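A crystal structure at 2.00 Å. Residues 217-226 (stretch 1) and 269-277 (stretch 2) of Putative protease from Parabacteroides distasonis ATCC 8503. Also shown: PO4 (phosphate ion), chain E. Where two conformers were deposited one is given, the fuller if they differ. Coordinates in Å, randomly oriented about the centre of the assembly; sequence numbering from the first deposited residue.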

# COMPACT_ATOMS: atom_id res chain seq x y z
N THR A 217 18.32 -9.89 -11.71
CA THR A 217 19.23 -8.78 -11.47
C THR A 217 19.16 -8.26 -10.02
O THR A 217 20.20 -8.02 -9.40
CB THR A 217 19.01 -7.66 -12.47
OG1 THR A 217 19.41 -8.18 -13.76
CG2 THR A 217 19.87 -6.43 -12.08
N LEU A 218 17.96 -8.09 -9.51
CA LEU A 218 17.81 -7.66 -8.12
C LEU A 218 18.49 -8.65 -7.17
O LEU A 218 19.26 -8.26 -6.28
CB LEU A 218 16.33 -7.48 -7.76
CG LEU A 218 15.98 -7.06 -6.33
CD1 LEU A 218 16.63 -5.69 -5.95
CD2 LEU A 218 14.45 -6.99 -6.14
N ASP A 219 18.23 -9.92 -7.38
CA ASP A 219 18.82 -10.94 -6.55
C ASP A 219 20.34 -10.89 -6.56
O ASP A 219 20.97 -10.99 -5.52
CB ASP A 219 18.35 -12.28 -7.06
CG ASP A 219 18.49 -13.40 -6.04
OD1 ASP A 219 18.80 -13.20 -4.84
OD2 ASP A 219 18.21 -14.51 -6.49
N LYS A 220 20.94 -10.72 -7.75
CA LYS A 220 22.41 -10.69 -7.87
C LYS A 220 22.96 -9.53 -7.06
O LYS A 220 23.94 -9.68 -6.38
CB LYS A 220 22.87 -10.56 -9.32
CG LYS A 220 22.69 -11.85 -10.10
CD LYS A 220 22.97 -11.70 -11.62
CE LYS A 220 22.47 -12.95 -12.41
NZ LYS A 220 22.76 -12.81 -13.87
N ARG A 221 22.31 -8.39 -7.15
CA ARG A 221 22.73 -7.19 -6.45
C ARG A 221 22.55 -7.40 -4.94
O ARG A 221 23.40 -6.97 -4.15
CB ARG A 221 21.97 -5.96 -6.99
CG ARG A 221 22.29 -5.69 -8.49
CD ARG A 221 21.41 -4.64 -9.20
NE ARG A 221 22.04 -3.34 -9.38
CZ ARG A 221 21.62 -2.24 -8.78
NH1 ARG A 221 20.59 -2.30 -7.98
NH2 ARG A 221 22.21 -1.08 -8.98
N LEU A 222 21.46 -8.06 -4.55
CA LEU A 222 21.24 -8.32 -3.13
C LEU A 222 22.37 -9.17 -2.58
O LEU A 222 22.83 -8.93 -1.46
CB LEU A 222 19.90 -9.01 -2.89
CG LEU A 222 18.66 -8.14 -3.06
CD1 LEU A 222 17.42 -8.90 -2.67
CD2 LEU A 222 18.77 -6.88 -2.25
N LYS A 223 22.83 -10.13 -3.39
CA LYS A 223 23.84 -11.11 -2.98
C LYS A 223 25.27 -10.60 -3.08
O LYS A 223 26.18 -11.27 -2.65
CB LYS A 223 23.70 -12.41 -3.78
CG LYS A 223 22.45 -13.24 -3.47
CD LYS A 223 22.15 -14.24 -4.58
CE LYS A 223 21.33 -15.49 -4.13
NZ LYS A 223 19.97 -15.34 -3.45
N GLU A 224 25.46 -9.40 -3.60
CA GLU A 224 26.79 -8.82 -3.74
C GLU A 224 27.55 -8.63 -2.42
O GLU A 224 28.74 -8.73 -2.44
CB GLU A 224 26.75 -7.48 -4.47
CG GLU A 224 26.73 -7.58 -5.99
CD GLU A 224 26.43 -6.25 -6.68
OE1 GLU A 224 26.45 -5.20 -5.99
OE2 GLU A 224 26.15 -6.26 -7.91
N SER A 225 26.90 -8.32 -1.30
CA SER A 225 27.67 -8.30 -0.01
C SER A 225 27.85 -9.71 0.56
O SER A 225 26.97 -10.53 0.44
CB SER A 225 27.03 -7.39 1.05
OG SER A 225 25.68 -7.71 1.24
N GLN A 226 28.99 -9.99 1.18
CA GLN A 226 29.28 -11.31 1.77
C GLN A 226 28.33 -11.67 2.92
O GLN A 226 28.08 -12.87 3.13
CB GLN A 226 30.73 -11.40 2.27
N THR A 269 17.11 4.37 -3.99
CA THR A 269 18.37 3.70 -3.66
C THR A 269 18.97 3.04 -4.92
O THR A 269 19.83 2.19 -4.83
CB THR A 269 18.19 2.65 -2.51
OG1 THR A 269 17.47 1.52 -2.99
CG2 THR A 269 17.41 3.23 -1.34
N GLY A 270 18.50 3.40 -6.10
CA GLY A 270 18.97 2.70 -7.31
C GLY A 270 18.67 1.20 -7.32
O GLY A 270 19.40 0.42 -7.95
N TYR A 271 17.59 0.80 -6.64
CA TYR A 271 17.23 -0.60 -6.52
C TYR A 271 18.36 -1.47 -5.91
O TYR A 271 18.60 -2.59 -6.35
CB TYR A 271 16.77 -1.18 -7.88
CG TYR A 271 15.59 -0.45 -8.42
CD1 TYR A 271 14.30 -0.81 -8.04
CD2 TYR A 271 15.75 0.66 -9.24
CE1 TYR A 271 13.21 -0.14 -8.50
CE2 TYR A 271 14.64 1.35 -9.73
CZ TYR A 271 13.38 0.96 -9.33
OH TYR A 271 12.29 1.62 -9.81
N THR A 272 19.01 -0.97 -4.86
CA THR A 272 19.88 -1.92 -4.15
C THR A 272 19.87 -1.62 -2.66
O THR A 272 18.91 -0.98 -2.15
CB THR A 272 21.32 -2.04 -4.78
OG1 THR A 272 22.07 -3.13 -4.16
CG2 THR A 272 22.06 -0.72 -4.67
N VAL A 273 20.80 -2.24 -1.97
CA VAL A 273 20.82 -2.34 -0.52
C VAL A 273 22.17 -1.92 -0.05
O VAL A 273 23.13 -1.99 -0.82
CB VAL A 273 20.55 -3.79 -0.07
CG1 VAL A 273 19.06 -4.14 -0.28
CG2 VAL A 273 21.51 -4.84 -0.74
N ARG A 274 22.26 -1.45 1.19
CA ARG A 274 23.56 -1.33 1.82
C ARG A 274 24.11 -2.72 2.01
O ARG A 274 23.39 -3.72 1.98
CB ARG A 274 23.49 -0.62 3.16
CG ARG A 274 23.19 0.86 3.04
CD ARG A 274 22.93 1.44 4.42
NE ARG A 274 21.65 0.99 4.94
CZ ARG A 274 21.33 0.89 6.22
NH1 ARG A 274 22.17 1.26 7.19
NH2 ARG A 274 20.14 0.43 6.54
N ASP A 275 25.41 -2.77 2.23
CA ASP A 275 26.03 -3.99 2.63
C ASP A 275 25.25 -4.62 3.79
O ASP A 275 24.98 -3.94 4.77
CB ASP A 275 27.43 -3.65 3.06
CG ASP A 275 28.14 -4.80 3.61
OD1 ASP A 275 28.66 -5.56 2.78
OD2 ASP A 275 28.14 -4.95 4.84
N ILE A 276 24.90 -5.90 3.69
CA ILE A 276 23.93 -6.48 4.62
C ILE A 276 24.41 -6.50 6.10
O ILE A 276 23.60 -6.31 7.01
CB ILE A 276 23.45 -7.84 4.13
CG1 ILE A 276 22.51 -7.63 2.95
CG2 ILE A 276 22.54 -8.53 5.13
CD1 ILE A 276 21.14 -7.03 3.36
N ASP A 277 25.71 -6.72 6.32
CA ASP A 277 26.27 -6.61 7.68
C ASP A 277 26.16 -5.18 8.24
O ASP A 277 26.02 -5.00 9.43
CB ASP A 277 27.73 -7.08 7.71
CG ASP A 277 27.87 -8.58 7.60
OD1 ASP A 277 26.86 -9.34 7.59
OD2 ASP A 277 29.04 -9.03 7.50
P PO4 E . 21.23 -15.84 -15.55
O1 PO4 E . 21.03 -14.79 -16.64
O2 PO4 E . 22.24 -16.88 -16.03
O3 PO4 E . 21.69 -15.24 -14.26
O4 PO4 E . 19.99 -16.66 -15.24

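A helix and the turn after it can hold a neighbouring segment by meeting its backbone polar groups with side chains, and Arg221 and Ser225, one near the end of the helix and the other beyond it, illustrate the principle. Arg221 covers the most surface. Its CA-to-CB bond points toward the loop, and the long side chain carries the guanidinium to two consecutive backbone carbonyls. Arg221 NH1 donates to Gly270 O at 3.0 Å, and Arg221 NH2 adds a weak hydrogen bond to Gly270 O at 3.3 Å. Arg221 NH1 lies still closer to Tyr271 O, 2.6 Å, but the angle is too poor for a hydrogen bond. Both oxygens sit at the guanidinium edge, where its N-H groups are directed. Gly270, with phi at 60°, adopts a conformation that favours glycine.

Ser225 works in the reverse sense. With chi1 in the p well, Ser225 OG accepts a hydrogen bond from Ile276 N at 3.1 Å and 165°, nearly straight. An amide in the first turn of a helix has no carbonyl partner within the helix, so an outside acceptor suits it; with the Ser225 and Asp275 CA atoms 5.3 Å apart, the short serine side chain reaches it. Asp275, at the N-cap position, caps a backbone N just past the stretch.

Between these polar anchors lies an apolar contact: buried Leu222 brings CD2 to 3.4 Å from Val273 CG1. In all, 425 Å² is buried, both sides summed.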